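PDB 6IMV: endo-beta-1,2-glucanase from Talaromyces funiculosus, which hydrolyses internal beta-1,2 linkages of beta-1,2-glucans, acting as a fungal endo-beta-1,2-glucanase that defines a new glycoside hydrolase family. Local coordinates for residues Gly298-Thr306 against Pro341-Asn349; Gly360-Pro368 against Thr374-Thr382. All coordinates share one frame; numbering follows the deposited sequence.

Contact 1 of 2, residues Gly298-Thr306 against Pro341-Asn349; sequences GYWFSSHET and PGMFASINN. With NAG (2-acetamido-2-deoxy-beta-D-glucopyranose), chain C; GLC (alpha-D-glucopyranose), chain D; BGC (beta-D-glucopyranose), chain I.
Ser302 turns OG away from its own backbone N (chi1 165°), which brings the hydroxyl to the backbone of Ala345 and Ser346, while His304 takes the tighter rotamer with CG between N and C (chi1 86°) and turns the ND1 edge of its ring to the same hydroxyl. Ser346 N donates to Ser302 OG at 2.9 Å and 161°, a nearly straight bond. His304 ND1 lies only 2.5 Å from Ser302 OG, which sits in the plane of the imidazole; either atom could be the donor. A weak bond from the backbone N of His304 reaches the same oxygen, so three groups surround Ser302 OG and hold its rotation; the ND1 contact sets the turn of the imidazole. Ser346 OG stands obliquely to the imidazole, 3.1 Å from His304 CE1, and spends its polar end on Ser363 O. Ser303 N makes a weak 3.5 Å bond to Phe344 O, and a water donates to Phe344 O and Phe301 O; Ser303 OG goes to Ser385 O. The loop 298-306, after strand 290-296, here meets the loop residues 344-346 that lead into strand 347-352, the first strand of a two-stranded antiparallel hairpin, in the buried interior beside the sugar sites. His304 NE2 donates to O4 of the glucose GLC at 3.0 Å, a ring that is probably part of bound sophorose, and Tyr299 lays one face against its C6. Glu305 OE2 accepts Trp300 N at 2.7 Å on the syn side, while Glu305 CG packs over one face of the His304 imidazole. Beyond Ser346, Asn348 ND2 donates to O4 of a second glucose, BGC, at 2.9 Å, and Asn349 ND2 carries the NAG glycan covalently.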
loop_
_atom_site.group_PDB
_atom_site.type_symbol
_atom_site.label_atom_id
_atom_site.label_comp_id
_atom_site.label_asym_id
_atom_site.label_seq_id
_atom_site.Cartn_x
_atom_site.Cartn_y
_atom_site.Cartn_z
ATOM N N GLY A 298 16.895 2.227 2.871
ATOM C CA GLY A 298 15.521 2.322 3.330
ATOM C C GLY A 298 15.387 3.191 4.572
ATOM O O GLY A 298 16.370 3.657 5.145
ATOM N N TYR A 299 14.142 3.423 4.992
ATOM C CA TYR A 299 13.904 4.042 6.277
ATOM C C TYR A 299 14.136 2.968 7.349
ATOM O O TYR A 299 15.083 3.075 8.154
ATOM C CB TYR A 299 12.533 4.723 6.321
ATOM C CG TYR A 299 12.383 5.675 7.479
ATOM C CD1 TYR A 299 13.139 6.834 7.551
ATOM C CD2 TYR A 299 11.523 5.395 8.527
ATOM C CE1 TYR A 299 13.026 7.706 8.622
ATOM C CE2 TYR A 299 11.388 6.261 9.601
ATOM C CZ TYR A 299 12.147 7.416 9.652
ATOM O OH TYR A 299 12.015 8.254 10.715
ATOM N N TRP A 300 13.306 1.919 7.318
ATOM C CA TRP A 300 13.576 0.647 8.012
ATOM C C TRP A 300 13.972 -0.446 7.014
ATOM O O TRP A 300 14.452 -1.487 7.430
ATOM C CB TRP A 300 12.354 0.184 8.810
ATOM C CG TRP A 300 11.905 1.168 9.838
ATOM C CD1 TRP A 300 12.531 1.477 11.006
ATOM C CD2 TRP A 300 10.713 1.973 9.787
ATOM N NE1 TRP A 300 11.826 2.445 11.670
ATOM C CE2 TRP A 300 10.694 2.749 10.963
ATOM C CE3 TRP A 300 9.667 2.114 8.864
ATOM C CZ2 TRP A 300 9.670 3.647 11.246
ATOM C CZ3 TRP A 300 8.655 3.005 9.140
ATOM C CH2 TRP A 300 8.664 3.766 10.310
ATOM N N PHE A 301 13.729 -0.203 5.722
ATOM C CA PHE A 301 13.685 -1.226 4.658
ATOM C C PHE A 301 12.523 -2.198 4.914
ATOM O O PHE A 301 12.601 -3.380 4.570
ATOM C CB PHE A 301 15.025 -1.955 4.503
ATOM C CG PHE A 301 15.362 -2.307 3.075
ATOM C CD1 PHE A 301 16.011 -1.390 2.259
ATOM C CD2 PHE A 301 14.994 -3.534 2.532
ATOM C CE1 PHE A 301 16.306 -1.696 0.938
ATOM C CE2 PHE A 301 15.296 -3.840 1.213
ATOM C CZ PHE A 301 15.950 -2.919 0.420
ATOM N N SER A 302 11.448 -1.680 5.525
ATOM C CA SER A 302 10.134 -2.287 5.485
ATOM C C SER A 302 9.647 -2.306 4.032
ATOM O O SER A 302 9.831 -1.304 3.310
ATOM C CB SER A 302 9.167 -1.528 6.360
ATOM O OG SER A 302 7.823 -1.891 6.077
ATOM N N SER A 303 9.001 -3.410 3.634
ATOM C CA SER A 303 8.477 -3.568 2.281
ATOM C C SER A 303 7.549 -2.401 1.910
ATOM O O SER A 303 7.515 -1.991 0.752
ATOM C CB SER A 303 7.774 -4.898 2.116
ATOM O OG SER A 303 8.674 -5.971 2.320
ATOM N N HIS A 304 6.793 -1.875 2.885
ATOM C CA HIS A 304 5.764 -0.852 2.609
ATOM C C HIS A 304 6.388 0.398 1.980
ATOM O O HIS A 304 5.706 1.106 1.250
ATOM C CB HIS A 304 4.945 -0.503 3.865
ATOM C CG HIS A 304 5.566 0.548 4.719
ATOM N ND1 HIS A 304 6.596 0.274 5.603
ATOM C CD2 HIS A 304 5.324 1.869 4.828
ATOM C CE1 HIS A 304 6.965 1.386 6.211
ATOM N NE2 HIS A 304 6.199 2.373 5.757
ATOM N N GLU A 305 7.680 0.645 2.250
ATOM C CA GLU A 305 8.386 1.848 1.772
ATOM C C GLU A 305 8.458 1.897 0.234
ATOM O O GLU A 305 8.739 2.954 -0.324
ATOM C CB GLU A 305 9.795 1.918 2.373
ATOM C CG GLU A 305 9.801 2.071 3.880
ATOM C CD GLU A 305 11.119 1.711 4.560
ATOM O OE1 GLU A 305 12.164 1.695 3.879
ATOM O OE2 GLU A 305 11.091 1.414 5.771
ATOM N N THR A 306 8.186 0.764 -0.433
ATOM C CA THR A 306 8.310 0.591 -1.883
ATOM C C THR A 306 6.969 0.847 -2.601
ATOM O O THR A 306 6.897 0.765 -3.819
ATOM C CB THR A 306 8.876 -0.809 -2.163
ATOM O OG1 THR A 306 10.185 -0.857 -1.591
ATOM C CG2 THR A 306 8.955 -1.163 -3.629
ATOM N N PRO A 341 11.699 -17.396 8.605
ATOM C CA PRO A 341 10.749 -18.047 7.697
ATOM C C PRO A 341 9.715 -17.098 7.073
ATOM O O PRO A 341 8.610 -17.510 6.720
ATOM C CB PRO A 341 10.098 -19.084 8.631
ATOM C CG PRO A 341 10.055 -18.395 9.959
ATOM C CD PRO A 341 11.358 -17.621 10.021
ATOM N N GLY A 342 10.110 -15.839 6.894
ATOM C CA GLY A 342 9.287 -14.812 6.308
ATOM C C GLY A 342 10.114 -13.568 6.068
ATOM O O GLY A 342 11.351 -13.600 6.209
ATOM N N MET A 343 9.437 -12.470 5.712
ATOM C CA MET A 343 10.105 -11.198 5.553
ATOM C C MET A 343 9.339 -10.120 6.343
ATOM O O MET A 343 8.258 -10.381 6.867
ATOM C CB MET A 343 10.232 -10.849 4.066
ATOM C CG MET A 343 11.050 -11.853 3.298
ATOM S SD MET A 343 11.351 -11.401 1.566
ATOM C CE MET A 343 9.733 -11.683 0.841
ATOM N N PHE A 344 9.928 -8.921 6.425
ATOM C CA PHE A 344 9.564 -7.898 7.398
ATOM C C PHE A 344 8.949 -6.652 6.739
ATOM O O PHE A 344 9.418 -6.164 5.706
ATOM C CB PHE A 344 10.810 -7.478 8.183
ATOM C CG PHE A 344 11.358 -8.547 9.091
ATOM C CD1 PHE A 344 10.664 -8.924 10.227
ATOM C CD2 PHE A 344 12.569 -9.166 8.811
ATOM C CE1 PHE A 344 11.172 -9.904 11.069
ATOM C CE2 PHE A 344 13.077 -10.140 9.654
ATOM C CZ PHE A 344 12.375 -10.506 10.784
ATOM N N ALA A 345 7.909 -6.126 7.397
ATOM C CA ALA A 345 7.292 -4.858 7.059
ATOM C C ALA A 345 6.534 -4.323 8.282
ATOM O O ALA A 345 6.141 -5.096 9.166
ATOM C CB ALA A 345 6.373 -5.033 5.869
ATOM N N SER A 346 6.354 -3.003 8.337
ATOM C CA SER A 346 5.536 -2.372 9.357
ATOM C C SER A 346 4.193 -3.112 9.444
ATOM O O SER A 346 3.540 -3.374 8.415
ATOM C CB SER A 346 5.330 -0.900 9.068
ATOM O OG SER A 346 6.566 -0.234 8.848
ATOM N N ILE A 347 3.780 -3.456 10.666
ATOM C CA ILE A 347 2.688 -4.416 10.865
ATOM C C ILE A 347 2.170 -4.332 12.308
ATOM O O ILE A 347 2.904 -3.950 13.234
ATOM C CB ILE A 347 3.183 -5.842 10.525
ATOM C CG1 ILE A 347 2.035 -6.827 10.339
ATOM C CG2 ILE A 347 4.183 -6.358 11.561
ATOM C CD1 ILE A 347 1.213 -6.576 9.103
ATOM N N ASN A 348 0.900 -4.715 12.488
ATOM C CA ASN A 348 0.316 -4.920 13.804
ATOM C C ASN A 348 0.999 -6.110 14.481
ATOM O O ASN A 348 1.342 -7.111 13.840
ATOM C CB ASN A 348 -1.200 -5.120 13.747
ATOM C CG ASN A 348 -1.926 -3.810 13.546
ATOM O OD1 ASN A 348 -2.085 -3.037 14.492
ATOM N ND2 ASN A 348 -2.319 -3.530 12.316
ATOM N N ASN A 349 1.174 -5.963 15.797
ATOM C CA ASN A 349 1.740 -6.962 16.676
ATOM C C ASN A 349 0.685 -8.038 16.944
ATOM O O ASN A 349 -0.480 -7.907 16.526
ATOM C CB ASN A 349 2.206 -6.309 17.979
ATOM C CG ASN A 349 3.347 -7.026 18.672
ATOM O OD1 ASN A 349 3.707 -8.151 18.314
ATOM N ND2 ASN A 349 3.912 -6.364 19.670
HETATM C C1 NAG C . 5.011 -6.868 20.451
HETATM C C2 NAG C . 5.609 -5.720 21.239
HETATM C C3 NAG C . 6.830 -6.232 21.989
HETATM C C4 NAG C . 6.430 -7.356 22.922
HETATM C C5 NAG C . 5.649 -8.425 22.168
HETATM C C6 NAG C . 5.042 -9.424 23.149
HETATM C C7 NAG C . 5.159 -3.609 20.073
HETATM C C8 NAG C . 5.769 -2.518 19.239
HETATM N N2 NAG C . 5.970 -4.616 20.371
HETATM O O3 NAG C . 7.422 -5.176 22.726
HETATM O O4 NAG C . 7.638 -7.937 23.438
HETATM O O5 NAG C . 4.593 -7.870 21.373
HETATM O O6 NAG C . 4.425 -10.462 22.396
HETATM O O7 NAG C . 4.000 -3.568 20.446
HETATM C C1 GLC D . 6.635 7.830 8.305
HETATM C C2 GLC D . 5.523 7.277 7.441
HETATM C C3 GLC D . 5.951 5.983 6.775
HETATM C C4 GLC D . 7.191 6.232 5.935
HETATM C C5 GLC D . 8.288 6.809 6.830
HETATM C C6 GLC D . 9.512 7.219 6.015
HETATM O O1 GLC D . 6.796 6.896 9.394
HETATM O O2 GLC D . 4.401 7.007 8.295
HETATM O O3 GLC D . 4.920 5.457 5.939
HETATM O O4 GLC D . 7.592 5.016 5.290
HETATM O O5 GLC D . 7.815 7.968 7.527
HETATM O O6 GLC D . 9.177 8.241 5.071
HETATM C C2 BGC I . -2.347 2.063 12.935
HETATM C C3 BGC I . -3.097 0.722 13.002
HETATM C C4 BGC I . -3.389 0.149 11.601
HETATM C C5 BGC I . -2.119 0.202 10.738
HETATM C C6 BGC I . -2.342 -0.282 9.303
HETATM C C1 BGC I . -1.147 1.961 12.003
HETATM O O1 BGC I . -0.425 3.187 11.865
HETATM O O2 BGC I . -1.870 2.385 14.230
HETATM O O3 BGC I . -4.319 0.863 13.728
HETATM O O4 BGC I . -3.895 -1.199 11.674
HETATM O O5 BGC I . -1.598 1.536 10.717
HETATM O O6 BGC I . -3.237 0.612 8.646
HETATM O O HOH W 1 11.717 -5.960 4.344
#

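Contact 2 of 2, residues Gly360-Pro368 against Thr374-Thr382; sequences GYISNAGIP and TIQELDVIT. With NAG (2-acetamido-2-deoxy-beta-D-glucopyranose), chain C; BGC (beta-D-glucopyranose), chain I.
Asn364 O accepts Glu377 N at 2.9 Å, the donor tilted from the carbonyl plane, and the side chain of the same asparagine grips the neighbouring peptide: Asn364 ND2 donates to Ile375 O at 2.9 Å and 163°. The acceptor lies close to the plane of the amide, yet ND2 meets the carbonyl of Ile375 from above its plane. With CG between N and C (chi1 58°), the amide folds back over its own backbone, where Asn364 is the centre of an inverse gamma turn. An alanine here would remove the amide, and Ile375 O would probably be left without this donor, the 375-377 backbone then being held to the turn chiefly by the bond from Glu377 N to Asn364 O. Just beyond, Gln376 OE1 takes a weak 2.8 Å bond from Gly366 N and lies 3.5 Å from Pro368 CD; Gln376 NE2 goes to Trp300 O and Gln373 O. Ala365 CB rests against Glu377 O at 3.4 Å, and Leu378 CD2 covers the Gly366 backbone. The two segments are the outgoing and returning arms of the connection that links the hairpin of strands 347-352 and 357-362 to strand 380-381, which pairs antiparallel with strand 415-421 in the large sheet. Ile362, at the end of strand 357-362, packs its CD1 on Val380 CG2 at 3.6 Å and touches Glu377 OE2 at 3.5 Å, the isoleucine and glutamate side chains crossing at about a right angle. Glu377 is stretched out from an anti first torsion (chi1 -176°), which carries its carboxylate to the glycan, where NAG N2 donates to Glu377 OE1 at 3.0 Å. Asp379, close by, makes a salt bridge from OD2 to Arg421. Tyr361 lays one ring face under C1 of the glucose BGC.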
loop_
_atom_site.group_PDB
_atom_site.type_symbol
_atom_site.label_atom_id
_atom_site.label_comp_id
_atom_site.label_asym_id
_atom_site.label_seq_id
_atom_site.Cartn_x
_atom_site.Cartn_y
_atom_site.Cartn_z
ATOM N N GLY A 360 0.060 -3.909 20.058
ATOM C CA GLY A 360 0.639 -2.665 19.568
ATOM C C GLY A 360 0.900 -2.729 18.074
ATOM O O GLY A 360 0.574 -3.719 17.430
ATOM N N TYR A 361 1.460 -1.644 17.528
ATOM C CA TYR A 361 1.885 -1.604 16.135
ATOM C C TYR A 361 3.418 -1.548 16.049
ATOM O O TYR A 361 4.050 -0.736 16.710
ATOM C CB TYR A 361 1.251 -0.417 15.416
ATOM C CG TYR A 361 1.499 -0.426 13.932
ATOM C CD1 TYR A 361 0.732 -1.212 13.092
ATOM C CD2 TYR A 361 2.518 0.320 13.371
ATOM C CE1 TYR A 361 0.952 -1.246 11.729
ATOM C CE2 TYR A 361 2.755 0.302 12.007
ATOM C CZ TYR A 361 1.967 -0.484 11.184
ATOM O OH TYR A 361 2.180 -0.499 9.841
ATOM N N ILE A 362 3.991 -2.420 15.214
ATOM C CA ILE A 362 5.443 -2.479 14.983
ATOM C C ILE A 362 5.762 -1.766 13.668
ATOM O O ILE A 362 5.607 -2.358 12.599
ATOM C CB ILE A 362 5.962 -3.934 14.946
ATOM C CG1 ILE A 362 5.519 -4.760 16.156
ATOM C CG2 ILE A 362 7.475 -3.948 14.786
ATOM C CD1 ILE A 362 5.570 -6.258 15.922
ATOM N N SER A 363 6.220 -0.511 13.770
ATOM C CA SER A 363 6.652 0.296 12.626
ATOM C C SER A 363 8.002 -0.189 12.100
ATOM O O SER A 363 8.218 -0.253 10.883
ATOM C CB SER A 363 6.771 1.755 12.996
ATOM O OG SER A 363 5.493 2.312 13.248
ATOM N N ASN A 364 8.910 -0.459 13.041
ATOM C CA ASN A 364 10.338 -0.546 12.787
ATOM C C ASN A 364 10.734 -2.005 12.513
ATOM O O ASN A 364 11.594 -2.558 13.192
ATOM C CB ASN A 364 11.129 0.078 13.939
ATOM C CG ASN A 364 10.851 -0.566 15.283
ATOM O OD1 ASN A 364 9.773 -1.093 15.515
ATOM N ND2 ASN A 364 11.824 -0.530 16.178
ATOM N N ALA A 365 10.129 -2.601 11.476
ATOM C CA ALA A 365 10.437 -3.964 11.055
ATOM C C ALA A 365 10.906 -3.958 9.599
ATOM O O ALA A 365 10.135 -3.664 8.677
ATOM C CB ALA A 365 9.241 -4.858 11.242
ATOM N N GLY A 366 12.182 -4.296 9.406
ATOM C CA GLY A 366 12.797 -4.323 8.092
ATOM C C GLY A 366 14.160 -4.996 8.122
ATOM O O GLY A 366 14.296 -6.099 8.640
ATOM N N ILE A 367 15.156 -4.310 7.553
ATOM C CA ILE A 367 16.515 -4.828 7.392
ATOM C C ILE A 367 17.474 -3.734 7.847
ATOM O O ILE A 367 17.793 -2.823 7.082
ATOM C CB ILE A 367 16.782 -5.282 5.944
ATOM C CG1 ILE A 367 15.699 -6.253 5.461
ATOM C CG2 ILE A 367 18.186 -5.868 5.818
ATOM C CD1 ILE A 367 16.000 -6.897 4.135
ATOM N N PRO A 368 17.907 -3.776 9.123
ATOM C CA PRO A 368 18.619 -2.661 9.741
ATOM C C PRO A 368 19.921 -2.226 9.056
ATOM O O PRO A 368 20.217 -1.048 9.055
ATOM C CB PRO A 368 18.956 -3.120 11.175
ATOM C CG PRO A 368 18.328 -4.492 11.361
ATOM C CD PRO A 368 17.655 -4.878 10.058
ATOM N N THR A 374 18.124 1.971 12.511
ATOM C CA THR A 374 18.720 0.666 12.796
ATOM C C THR A 374 18.135 0.022 14.055
ATOM O O THR A 374 18.381 -1.158 14.298
ATOM C CB THR A 374 20.246 0.778 12.901
ATOM O OG1 THR A 374 20.515 1.665 13.991
ATOM C CG2 THR A 374 20.857 1.268 11.606
ATOM N N ILE A 375 17.386 0.773 14.867
ATOM C CA ILE A 375 16.700 0.180 16.023
ATOM C C ILE A 375 15.388 -0.443 15.527
ATOM O O ILE A 375 14.452 0.271 15.208
ATOM C CB ILE A 375 16.447 1.212 17.142
ATOM C CG1 ILE A 375 17.752 1.848 17.634
ATOM C CG2 ILE A 375 15.667 0.567 18.282
ATOM C CD1 ILE A 375 17.559 3.076 18.506
ATOM N N GLN A 376 15.342 -1.775 15.492
ATOM C CA GLN A 376 14.277 -2.506 14.808
ATOM C C GLN A 376 13.801 -3.677 15.675
ATOM O O GLN A 376 14.580 -4.273 16.411
ATOM C CB GLN A 376 14.753 -2.998 13.440
ATOM C CG GLN A 376 15.057 -1.860 12.479
ATOM C CD GLN A 376 14.957 -2.241 11.016
ATOM O OE1 GLN A 376 14.556 -3.349 10.664
ATOM N NE2 GLN A 376 15.363 -1.323 10.149
ATOM N N GLU A 377 12.502 -3.964 15.575
ATOM C CA GLU A 377 11.878 -5.149 16.135
ATOM C C GLU A 377 11.657 -6.146 14.992
ATOM O O GLU A 377 10.934 -5.833 14.027
ATOM C CB GLU A 377 10.556 -4.793 16.825
ATOM C CG GLU A 377 9.913 -5.994 17.501
ATOM C CD GLU A 377 8.631 -5.742 18.273
ATOM O OE1 GLU A 377 8.390 -4.586 18.643
ATOM O OE2 GLU A 377 7.868 -6.719 18.492
ATOM N N LEU A 378 12.266 -7.333 15.124
ATOM C CA LEU A 378 12.302 -8.357 14.082
ATOM C C LEU A 378 11.731 -9.691 14.586
ATOM O O LEU A 378 12.097 -10.757 14.086
ATOM C CB LEU A 378 13.760 -8.529 13.646
ATOM C CG LEU A 378 14.437 -7.276 13.099
ATOM C CD1 LEU A 378 15.886 -7.571 12.728
ATOM C CD2 LEU A 378 13.665 -6.731 11.906
ATOM N N ASP A 379 10.806 -9.649 15.545
ATOM C CA ASP A 379 10.232 -10.891 16.067
ATOM C C ASP A 379 8.936 -11.259 15.323
ATOM O O ASP A 379 8.463 -12.374 15.474
ATOM C CB ASP A 379 10.041 -10.829 17.585
ATOM C CG ASP A 379 9.146 -9.705 18.066
ATOM O OD1 ASP A 379 8.833 -8.805 17.283
ATOM O OD2 ASP A 379 8.764 -9.757 19.228
ATOM N N VAL A 380 8.389 -10.335 14.517
ATOM C CA VAL A 380 7.107 -10.528 13.828
ATOM C C VAL A 380 7.288 -10.324 12.316
ATOM O O VAL A 380 7.828 -9.300 11.874
ATOM C CB VAL A 380 6.040 -9.575 14.405
ATOM C CG1 VAL A 380 4.750 -9.579 13.582
ATOM C CG2 VAL A 380 5.762 -9.891 15.873
ATOM N N ILE A 381 6.759 -11.287 11.543
ATOM C CA ILE A 381 6.807 -11.329 10.079
ATOM C C ILE A 381 5.371 -11.262 9.537
ATOM O O ILE A 381 4.404 -11.580 10.246
ATOM C CB ILE A 381 7.535 -12.593 9.579
ATOM C CG1 ILE A 381 6.957 -13.870 10.200
ATOM C CG2 ILE A 381 9.038 -12.468 9.801
ATOM C CD1 ILE A 381 7.543 -15.150 9.661
ATOM N N THR A 382 5.241 -10.862 8.269
ATOM C CA THR A 382 3.926 -10.661 7.658
ATOM C C THR A 382 3.948 -11.052 6.182
ATOM O O THR A 382 4.890 -10.738 5.457
ATOM C CB THR A 382 3.435 -9.220 7.841
ATOM O OG1 THR A 382 2.183 -9.066 7.168
ATOM C CG2 THR A 382 4.410 -8.187 7.317
HETATM C C1 NAG C . 5.011 -6.868 20.451
HETATM C C2 NAG C . 5.609 -5.720 21.239
HETATM C C3 NAG C . 6.830 -6.232 21.989
HETATM C C4 NAG C . 6.430 -7.356 22.922
HETATM C C5 NAG C . 5.649 -8.425 22.168
HETATM C C6 NAG C . 5.042 -9.424 23.149
HETATM C C7 NAG C . 5.159 -3.609 20.073
HETATM C C8 NAG C . 5.769 -2.518 19.239
HETATM N N2 NAG C . 5.970 -4.616 20.371
HETATM O O3 NAG C . 7.422 -5.176 22.726
HETATM O O4 NAG C . 7.638 -7.937 23.438
HETATM O O5 NAG C . 4.593 -7.870 21.373
HETATM O O6 NAG C . 4.425 -10.462 22.396
HETATM O O7 NAG C . 4.000 -3.568 20.446
HETATM C C2 BGC I . -2.347 2.063 12.935
HETATM C C3 BGC I . -3.097 0.722 13.002
HETATM C C4 BGC I . -3.389 0.149 11.601
HETATM C C5 BGC I . -2.119 0.202 10.738
HETATM C C6 BGC I . -2.342 -0.282 9.303
HETATM C C1 BGC I . -1.147 1.961 12.003
HETATM O O1 BGC I . -0.425 3.187 11.865
HETATM O O2 BGC I . -1.870 2.385 14.230
HETATM O O3 BGC I . -4.319 0.863 13.728
HETATM O O4 BGC I . -3.895 -1.199 11.674
HETATM O O5 BGC I . -1.598 1.536 10.717
HETATM O O6 BGC I . -3.237 0.612 8.646
#

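Contact 1 and contact 2 lie about 7 Å apart, centre to centre, and are stitched together by the antiparallel hairpin of strands 347-352 and 357-362. Ile362 N approaches Ile347 O to 2.7 Å and Ser346 OG reaches Ser363 O at 2.6 Å, both probable hydrogen bonds; Tyr361 OH packs 3.3 Å from Ser346 CB. Asn348 of contact 1 and Tyr361 of contact 2 line the pocket of one glucose BGC, together with Asp60. Asn349, the next residue along the same strand, carries the NAG, which bridges the contacts through its hydrogen bond to 374-382. His304 of contact 1 faces GLC instead, its side chain about 5 Å (nearest atoms) from another bound BGC.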